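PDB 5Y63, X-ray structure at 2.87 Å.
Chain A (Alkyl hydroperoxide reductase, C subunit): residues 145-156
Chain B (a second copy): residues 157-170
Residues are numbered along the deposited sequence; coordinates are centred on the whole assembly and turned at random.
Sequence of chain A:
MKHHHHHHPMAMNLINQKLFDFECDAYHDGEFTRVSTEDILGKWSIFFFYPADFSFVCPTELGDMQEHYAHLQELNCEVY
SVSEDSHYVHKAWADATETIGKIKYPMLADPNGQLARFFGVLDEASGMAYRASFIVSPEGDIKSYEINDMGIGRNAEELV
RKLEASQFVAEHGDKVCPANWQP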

ATOM      1  N   TYR A 145     -24.264 -29.138 -11.460  1.00 46.50           N
ATOM      2  CA  TYR A 145     -23.032 -29.674 -12.000  1.00 45.99           C
ATOM      3  C   TYR A 145     -22.361 -30.690 -11.092  1.00 46.58           C
ATOM      4  O   TYR A 145     -22.749 -30.875  -9.937  1.00 46.19           O
ATOM      5  CB  TYR A 145     -22.074 -28.536 -12.363  1.00 45.41           C
ATOM      6  CG  TYR A 145     -21.662 -27.627 -11.232  1.00 44.69           C
ATOM      7  CD1 TYR A 145     -22.463 -26.557 -10.841  1.00 44.61           C
ATOM      8  CD2 TYR A 145     -20.445 -27.808 -10.582  1.00 44.09           C
ATOM      9  CE1 TYR A 145     -22.071 -25.709  -9.817  1.00 44.29           C
ATOM     10  CE2 TYR A 145     -20.047 -26.966  -9.560  1.00 44.01           C
ATOM     11  CZ  TYR A 145     -20.862 -25.918  -9.185  1.00 43.88           C
ATOM     12  OH  TYR A 145     -20.466 -25.081  -8.174  1.00 43.96           O
ATOM     13  N   GLU A 146     -21.350 -31.345 -11.651  1.00 47.47           N
ATOM     14  CA  GLU A 146     -20.717 -32.494 -11.044  1.00 48.77           C
ATOM     15  C   GLU A 146     -19.228 -32.457 -11.359  1.00 48.65           C
ATOM     16  O   GLU A 146     -18.855 -32.219 -12.503  1.00 49.27           O
ATOM     17  CB  GLU A 146     -21.348 -33.743 -11.644  1.00 50.70           C
ATOM     18  CG  GLU A 146     -20.769 -35.057 -11.163  1.00 53.70           C
ATOM     19  CD  GLU A 146     -21.247 -36.236 -11.989  1.00 55.55           C
ATOM     20  OE1 GLU A 146     -22.242 -36.091 -12.734  1.00 55.93           O
ATOM     21  OE2 GLU A 146     -20.621 -37.311 -11.884  1.00 58.27           O
ATOM     22  N   ILE A 147     -18.385 -32.671 -10.350  1.00 48.28           N
ATOM     23  CA  ILE A 147     -16.943 -32.809 -10.560  1.00 48.32           C
ATOM     24  C   ILE A 147     -16.455 -34.121  -9.947  1.00 49.75           C
ATOM     25  O   ILE A 147     -16.628 -34.359  -8.750  1.00 49.65           O
ATOM     26  CB  ILE A 147     -16.139 -31.631  -9.962  1.00 48.08           C
ATOM     27  CG1 ILE A 147     -16.541 -30.301 -10.611  1.00 47.42           C
ATOM     28  CG2 ILE A 147     -14.641 -31.848 -10.149  1.00 48.45           C
ATOM     29  CD1 ILE A 147     -17.469 -29.455  -9.771  1.00 47.29           C
ATOM     30  N   ASN A 148     -15.851 -34.966 -10.781  1.00 51.61           N
ATOM     31  CA  ASN A 148     -15.218 -36.207 -10.337  1.00 53.64           C
ATOM     32  C   ASN A 148     -13.729 -36.178 -10.661  1.00 53.60           C
ATOM     33  O   ASN A 148     -13.329 -35.607 -11.677  1.00 52.70           O
ATOM     34  CB  ASN A 148     -15.855 -37.411 -11.034  1.00 55.02           C
ATOM     35  CG  ASN A 148     -17.356 -37.491 -10.825  1.00 56.00           C
ATOM     36  OD1 ASN A 148     -17.904 -36.913  -9.889  1.00 57.74           O
ATOM     37  ND2 ASN A 148     -18.029 -38.225 -11.699  1.00 57.33           N
ATOM     38  N   ASP A 149     -12.907 -36.802  -9.815  1.00 54.64           N
ATOM     39  CA  ASP A 149     -11.469 -36.881 -10.090  1.00 55.53           C
ATOM     40  C   ASP A 149     -11.228 -37.936 -11.175  1.00 54.42           C
ATOM     41  O   ASP A 149     -12.136 -38.703 -11.505  1.00 54.37           O
ATOM     42  CB  ASP A 149     -10.646 -37.112  -8.804  1.00 57.73           C
ATOM     43  CG  ASP A 149      -9.973 -38.469  -8.747  1.00 61.40           C
ATOM     44  OD1 ASP A 149     -10.673 -39.499  -8.616  1.00 64.78           O
ATOM     45  OD2 ASP A 149      -8.723 -38.495  -8.805  1.00 63.47           O
ATOM     46  N   MET A 150     -10.027 -37.956 -11.747  1.00 53.36           N
ATOM     47  CA  MET A 150      -9.717 -38.902 -12.825  1.00 53.13           C
ATOM     48  C   MET A 150      -9.880 -40.336 -12.296  1.00 55.37           C
ATOM     49  O   MET A 150      -9.512 -40.634 -11.153  1.00 56.24           O
ATOM     50  CB  MET A 150      -8.290 -38.721 -13.376  1.00 52.84           C
ATOM     51  CG  MET A 150      -7.690 -37.315 -13.363  1.00 51.75           C
ATOM     52  SD  MET A 150      -8.552 -36.071 -14.337  1.00 49.55           S
ATOM     53  CE  MET A 150      -7.578 -34.618 -13.950  1.00 49.41           C
ATOM     54  N   GLY A 151     -10.435 -41.218 -13.122  1.00 55.83           N
ATOM     55  CA  GLY A 151     -10.688 -42.601 -12.713  1.00 57.58           C
ATOM     56  C   GLY A 151     -12.100 -42.884 -12.223  1.00 57.92           C
ATOM     57  O   GLY A 151     -12.552 -44.028 -12.274  1.00 59.07           O
ATOM     58  N   ILE A 152     -12.795 -41.858 -11.732  1.00 57.72           N
ATOM     59  CA  ILE A 152     -14.184 -42.003 -11.300  1.00 58.14           C
ATOM     60  C   ILE A 152     -15.121 -41.662 -12.462  1.00 58.16           C
ATOM     61  O   ILE A 152     -15.398 -40.489 -12.725  1.00 57.20           O
ATOM     62  CB  ILE A 152     -14.489 -41.113 -10.076  1.00 57.77           C
ATOM     63  CG1 ILE A 152     -13.571 -41.493  -8.906  1.00 58.81           C
ATOM     64  CG2 ILE A 152     -15.950 -41.257  -9.662  1.00 57.78           C
ATOM     65  CD1 ILE A 152     -13.541 -40.481  -7.779  1.00 58.59           C
ATOM     66  N   GLY A 153     -15.601 -42.698 -13.150  1.00 59.35           N
ATOM     67  CA  GLY A 153     -16.464 -42.539 -14.320  1.00 58.82           C
ATOM     68  C   GLY A 153     -17.867 -42.046 -14.005  1.00 58.87           C
ATOM     69  O   GLY A 153     -18.331 -42.139 -12.867  1.00 59.02           O
ATOM     70  N   ARG A 154     -18.546 -41.537 -15.032  1.00 58.29           N
ATOM     71  CA  ARG A 154     -19.869 -40.920 -14.886  1.00 57.72           C
ATOM     72  C   ARG A 154     -20.994 -41.822 -15.389  1.00 58.61           C
ATOM     73  O   ARG A 154     -20.748 -42.859 -16.008  1.00 57.81           O
ATOM     74  CB  ARG A 154     -19.906 -39.578 -15.629  1.00 56.59           C
ATOM     75  CG  ARG A 154     -19.355 -38.417 -14.822  1.00 55.90           C
ATOM     76  CD  ARG A 154     -19.034 -37.216 -15.695  1.00 55.12           C
ATOM     77  NE  ARG A 154     -17.854 -37.447 -16.524  1.00 54.79           N
ATOM     78  CZ  ARG A 154     -17.314 -36.547 -17.343  1.00 54.23           C
ATOM     79  NH1 ARG A 154     -16.237 -36.865 -18.053  1.00 54.31           N
ATOM     80  NH2 ARG A 154     -17.841 -35.331 -17.458  1.00 54.11           N
ATOM     81  N   ASN A 155     -22.228 -41.404 -15.107  1.00 59.74           N
ATOM     82  CA  ASN A 155     -23.435 -42.090 -15.562  1.00 61.18           C
ATOM     83  C   ASN A 155     -24.317 -41.127 -16.364  1.00 61.79           C
ATOM     84  O   ASN A 155     -24.875 -40.173 -15.813  1.00 60.65           O
ATOM     85  CB  ASN A 155     -24.210 -42.645 -14.361  1.00 61.33           C
ATOM     86  CG  ASN A 155     -25.457 -43.414 -14.765  1.00 61.99           C
ATOM     87  OD1 ASN A 155     -25.538 -43.962 -15.863  1.00 62.81           O
ATOM     88  ND2 ASN A 155     -26.437 -43.460 -13.870  1.00 62.58           N
ATOM     89  N   ALA A 156     -24.439 -41.392 -17.664  1.00 62.91           N
ATOM     90  CA  ALA A 156     -25.211 -40.545 -18.574  1.00 62.81           C
ATOM     91  C   ALA A 156     -26.691 -40.453 -18.197  1.00 63.85           C
ATOM     92  O   ALA A 156     -27.304 -39.402 -18.367  1.00 64.95           O
ATOM     93  CB  ALA A 156     -25.070 -41.049 -20.001  1.00 63.17           C
TER
ATOM     94  N   GLU B 157     -28.813 -43.757  -5.154  1.00 60.95           N
ATOM     95  CA  GLU B 157     -28.141 -44.856  -5.849  1.00 62.85           C
ATOM     96  C   GLU B 157     -26.866 -44.397  -6.557  1.00 61.59           C
ATOM     97  O   GLU B 157     -25.871 -45.119  -6.567  1.00 62.05           O
ATOM     98  CB  GLU B 157     -29.092 -45.524  -6.851  1.00 65.66           C
ATOM     99  CG  GLU B 157     -30.154 -46.391  -6.192  1.00 68.01           C
ATOM    100  CD  GLU B 157     -31.341 -46.688  -7.095  1.00 71.08           C
ATOM    101  OE1 GLU B 157     -31.846 -45.753  -7.753  1.00 71.72           O
ATOM    102  OE2 GLU B 157     -31.781 -47.860  -7.133  1.00 73.00           O
ATOM    103  N   GLU B 158     -26.895 -43.201  -7.137  1.00 60.82           N
ATOM    104  CA  GLU B 158     -25.727 -42.664  -7.833  1.00 60.39           C
ATOM    105  C   GLU B 158     -24.560 -42.401  -6.879  1.00 58.87           C
ATOM    106  O   GLU B 158     -23.414 -42.706  -7.203  1.00 58.25           O
ATOM    107  CB  GLU B 158     -26.087 -41.381  -8.592  1.00 60.92           C
ATOM    108  CG  GLU B 158     -24.936 -40.771  -9.388  1.00 60.56           C
ATOM    109  CD  GLU B 158     -24.371 -41.707 -10.443  1.00 60.95           C
ATOM    110  OE1 GLU B 158     -25.116 -42.574 -10.950  1.00 61.48           O
ATOM    111  OE2 GLU B 158     -23.172 -41.575 -10.767  1.00 60.05           O
ATOM    112  N   LEU B 159     -24.854 -41.831  -5.711  1.00 58.50           N
ATOM    113  CA  LEU B 159     -23.827 -41.607  -4.686  1.00 58.50           C
ATOM    114  C   LEU B 159     -23.119 -42.903  -4.297  1.00 58.20           C
ATOM    115  O   LEU B 159     -21.900 -42.922  -4.115  1.00 57.38           O
ATOM    116  CB  LEU B 159     -24.424 -40.947  -3.436  1.00 59.31           C
ATOM    117  CG  LEU B 159     -24.348 -39.419  -3.372  1.00 60.25           C
ATOM    118  CD1 LEU B 159     -25.030 -38.773  -4.569  1.00 61.61           C
ATOM    119  CD2 LEU B 159     -24.961 -38.917  -2.070  1.00 60.64           C
ATOM    120  N   VAL B 160     -23.892 -43.979  -4.171  1.00 58.85           N
ATOM    121  CA  VAL B 160     -23.347 -45.291  -3.827  1.00 59.09           C
ATOM    122  C   VAL B 160     -22.430 -45.791  -4.942  1.00 59.86           C
ATOM    123  O   VAL B 160     -21.325 -46.262  -4.671  1.00 59.49           O
ATOM    124  CB  VAL B 160     -24.472 -46.315  -3.550  1.00 59.98           C
ATOM    125  CG1 VAL B 160     -23.914 -47.727  -3.407  1.00 60.96           C
ATOM    126  CG2 VAL B 160     -25.245 -45.924  -2.298  1.00 59.14           C
ATOM    127  N   ARG B 161     -22.888 -45.677  -6.190  1.00 61.07           N
ATOM    128  CA  ARG B 161     -22.088 -46.074  -7.353  1.00 62.28           C
ATOM    129  C   ARG B 161     -20.789 -45.270  -7.455  1.00 62.25           C
ATOM    130  O   ARG B 161     -19.742 -45.823  -7.794  1.00 63.00           O
ATOM    131  CB  ARG B 161     -22.890 -45.913  -8.646  1.00 63.49           C
ATOM    132  CG  ARG B 161     -22.230 -46.548  -9.863  1.00 65.30           C
ATOM    133  CD  ARG B 161     -22.788 -46.006 -11.169  1.00 66.84           C
ATOM    134  NE  ARG B 161     -22.423 -44.606 -11.393  1.00 66.64           N
ATOM    135  CZ  ARG B 161     -21.226 -44.183 -11.800  1.00 66.54           C
ATOM    136  NH1 ARG B 161     -20.237 -45.040 -12.038  1.00 67.79           N
ATOM    137  NH2 ARG B 161     -21.013 -42.883 -11.970  1.00 65.71           N
ATOM    138  N   LYS B 162     -20.863 -43.971  -7.173  1.00 61.59           N
ATOM    139  CA  LYS B 162     -19.675 -43.114  -7.181  1.00 61.33           C
ATOM    140  C   LYS B 162     -18.702 -43.484  -6.067  1.00 59.87           C
ATOM    141  O   LYS B 162     -17.489 -43.473  -6.270  1.00 60.07           O
ATOM    142  CB  LYS B 162     -20.059 -41.643  -7.036  1.00 62.28           C
ATOM    143  CG  LYS B 162     -20.644 -41.015  -8.285  1.00 63.70           C
ATOM    144  CD  LYS B 162     -20.962 -39.559  -8.015  1.00 65.19           C
ATOM    145  CE  LYS B 162     -21.551 -38.866  -9.228  1.00 66.77           C
ATOM    146  NZ  LYS B 162     -21.902 -37.458  -8.896  1.00 67.06           N
ATOM    147  N   LEU B 163     -19.235 -43.797  -4.890  1.00 59.13           N
ATOM    148  CA  LEU B 163     -18.403 -44.218  -3.767  1.00 59.41           C
ATOM    149  C   LEU B 163     -17.772 -45.581  -4.027  1.00 59.77           C
ATOM    150  O   LEU B 163     -16.594 -45.787  -3.735  1.00 59.14           O
ATOM    151  CB  LEU B 163     -19.214 -44.257  -2.474  1.00 59.67           C
ATOM    152  CG  LEU B 163     -18.406 -44.701  -1.251  1.00 59.97           C
ATOM    153  CD1 LEU B 163     -18.625 -43.746  -0.094  1.00 59.76           C
ATOM    154  CD2 LEU B 163     -18.742 -46.129  -0.844  1.00 61.28           C
ATOM    155  N   GLU B 164     -18.564 -46.511  -4.555  1.00 60.58           N
ATOM    156  CA  GLU B 164     -18.046 -47.804  -4.992  1.00 62.20           C
ATOM    157  C   GLU B 164     -16.955 -47.612  -6.046  1.00 62.00           C
ATOM    158  O   GLU B 164     -15.910 -48.261  -5.992  1.00 62.14           O
ATOM    159  CB  GLU B 164     -19.171 -48.681  -5.552  1.00 63.89           C
ATOM    160  CG  GLU B 164     -20.078 -49.284  -4.487  1.00 65.60           C
ATOM    161  CD  GLU B 164     -21.223 -50.104  -5.066  1.00 67.68           C
ATOM    162  OE1 GLU B 164     -21.635 -49.852  -6.221  1.00 67.82           O
ATOM    163  OE2 GLU B 164     -21.721 -51.004  -4.356  1.00 69.51           O
ATOM    164  N   ALA B 165     -17.207 -46.706  -6.989  1.00 61.64           N
ATOM    165  CA  ALA B 165     -16.270 -46.420  -8.075  1.00 61.92           C
ATOM    166  C   ALA B 165     -14.989 -45.750  -7.578  1.00 61.41           C
ATOM    167  O   ALA B 165     -13.892 -46.117  -8.000  1.00 63.04           O
ATOM    168  CB  ALA B 165     -16.938 -45.556  -9.136  1.00 61.73           C
ATOM    169  N   SER B 166     -15.131 -44.771  -6.690  1.00 60.33           N
ATOM    170  CA  SER B 166     -13.975 -44.049  -6.154  1.00 60.35           C
ATOM    171  C   SER B 166     -13.147 -44.910  -5.196  1.00 60.43           C
ATOM    172  O   SER B 166     -11.944 -44.695  -5.065  1.00 61.48           O
ATOM    173  CB  SER B 166     -14.413 -42.749  -5.469  1.00 60.22           C
ATOM    174  OG  SER B 166     -15.103 -42.997  -4.258  1.00 61.45           O
ATOM    175  N   GLN B 167     -13.794 -45.868  -4.531  1.00 60.94           N
ATOM    176  CA  GLN B 167     -13.097 -46.857  -3.696  1.00 61.25           C
ATOM    177  C   GLN B 167     -12.294 -47.836  -4.546  1.00 63.77           C
ATOM    178  O   GLN B 167     -11.159 -48.178  -4.209  1.00 64.09           O
ATOM    179  CB  GLN B 167     -14.088 -47.641  -2.832  1.00 60.56           C
ATOM    180  CG  GLN B 167     -14.463 -46.954  -1.531  1.00 59.63           C
ATOM    181  CD  GLN B 167     -15.447 -47.756  -0.700  1.00 59.47           C
ATOM    182  OE1 GLN B 167     -16.023 -48.738  -1.166  1.00 59.74           O
ATOM    183  NE2 GLN B 167     -15.648 -47.334   0.542  1.00 59.07           N
ATOM    184  N   PHE B 168     -12.902 -48.294  -5.637  1.00 66.52           N
ATOM    185  CA  PHE B 168     -12.254 -49.198  -6.590  1.00 68.96           C
ATOM    186  C   PHE B 168     -10.927 -48.617  -7.086  1.00 69.77           C
ATOM    187  O   PHE B 168      -9.921 -49.322  -7.149  1.00 71.87           O
ATOM    188  CB  PHE B 168     -13.196 -49.466  -7.769  1.00 69.62           C
ATOM    189  CG  PHE B 168     -12.683 -50.484  -8.748  1.00 71.86           C
ATOM    190  CD1 PHE B 168     -12.938 -51.838  -8.563  1.00 74.00           C
ATOM    191  CD2 PHE B 168     -11.962 -50.089  -9.867  1.00 72.15           C
ATOM    192  CE1 PHE B 168     -12.473 -52.777  -9.471  1.00 75.15           C
ATOM    193  CE2 PHE B 168     -11.495 -51.021 -10.775  1.00 73.56           C
ATOM    194  CZ  PHE B 168     -11.751 -52.368 -10.579  1.00 75.15           C
ATOM    195  N   VAL B 169     -10.934 -47.331  -7.426  1.00 69.22           N
ATOM    196  CA  VAL B 169      -9.726 -46.637  -7.874  1.00 69.68           C
ATOM    197  C   VAL B 169      -8.694 -46.552  -6.747  1.00 71.12           C
ATOM    198  O   VAL B 169      -7.499 -46.719  -6.983  1.00 71.72           O
ATOM    199  CB  VAL B 169     -10.054 -45.215  -8.396  1.00 68.32           C
ATOM    200  CG1 VAL B 169      -8.783 -44.417  -8.661  1.00 68.00           C
ATOM    201  CG2 VAL B 169     -10.900 -45.296  -9.659  1.00 68.22           C
ATOM    202  N   ALA B 170      -9.161 -46.292  -5.527  1.00 73.09           N
ATOM    203  CA  ALA B 170      -8.280 -46.176  -4.363  1.00 75.11           C
ATOM    204  C   ALA B 170      -7.558 -47.486  -4.045  1.00 79.74           C
ATOM    205  O   ALA B 170      -6.402 -47.468  -3.622  1.00 80.10           O
ATOM    206  CB  ALA B 170      -9.066 -45.699  -3.150  1.00 73.57           C
TER

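The chain B stretch is one continuous helix, and it lies against a chain A segment that leaves a strand at N148(A), passes through a type II turn from D149(A) to I152(A), and runs on to N155(A). Together the two stretches bury 467 Å², with polar contacts toward the start of the helical segment and apolar ones toward its end.

E158(B) is the first residue to make contact. Its side chain, with chi1 t and chi2 p, accepts a weak hydrogen bond from N155(A), ND2 to OE1 at 3.3 Å. Its larger task lies within the helix, where its carboxylate forms a salt bridge with R161(B), NH2 to OE2 at 2.8 Å. An amide suits N155(A) because it can serve two partners: ND2 reaches across to the carboxylate, while the side chain also caps the start of the helix that follows in chain A.

One turn on, R161(B) points toward chain A, and its NH2 donates to the carbonyl O of G153(A) at 2.9 Å, with a nearly straight angle of 174°. The oxygen sits at the edge of the guanidinium, near its plane, where the N-H bonds point. Arginine fits here because its several donors can satisfy the glutamate and a backbone carbonyl at once.

K162(B) leaves the helix sideways, but its chain is extended, with chi2 to chi4 all t, and carries the ammonium to E146(A). NZ and OE2 are 3.3 Å apart, a salt bridge whose hydrogen bond is weak. The same OE2 accepts a hydrogen bond from ND2 of N148(A) at 2.8 Å, which helps hold the carboxylate in place. Both ends of the salt bridge are buried, so each charge gains from having an opposite charge nearby.

Beyond the lysine the contact becomes apolar. The methyl of A165(B) points toward chain A, its CB 4.4 Å from CG2 of I152(A). On S166(B), CB packs 3.4 Å from CD1 of the same isoleucine. These small residues let the backbones come close: the CA atoms of I152(A) and S166(B) are 5.5 Å apart. I152(A), buried, fills the space with its branched side chain, whose end comes nearer to the helix.

V169(B) closes the contact, its CG2 lying 3.3 Å from the carbonyl O of G151(A). Glycine suits that turn position doubly: with phi at 96° and psi at -25°, a CB would jam against the preceding carbonyl oxygen, and it would also lie only 3.3 Å from CG2 of V169(B).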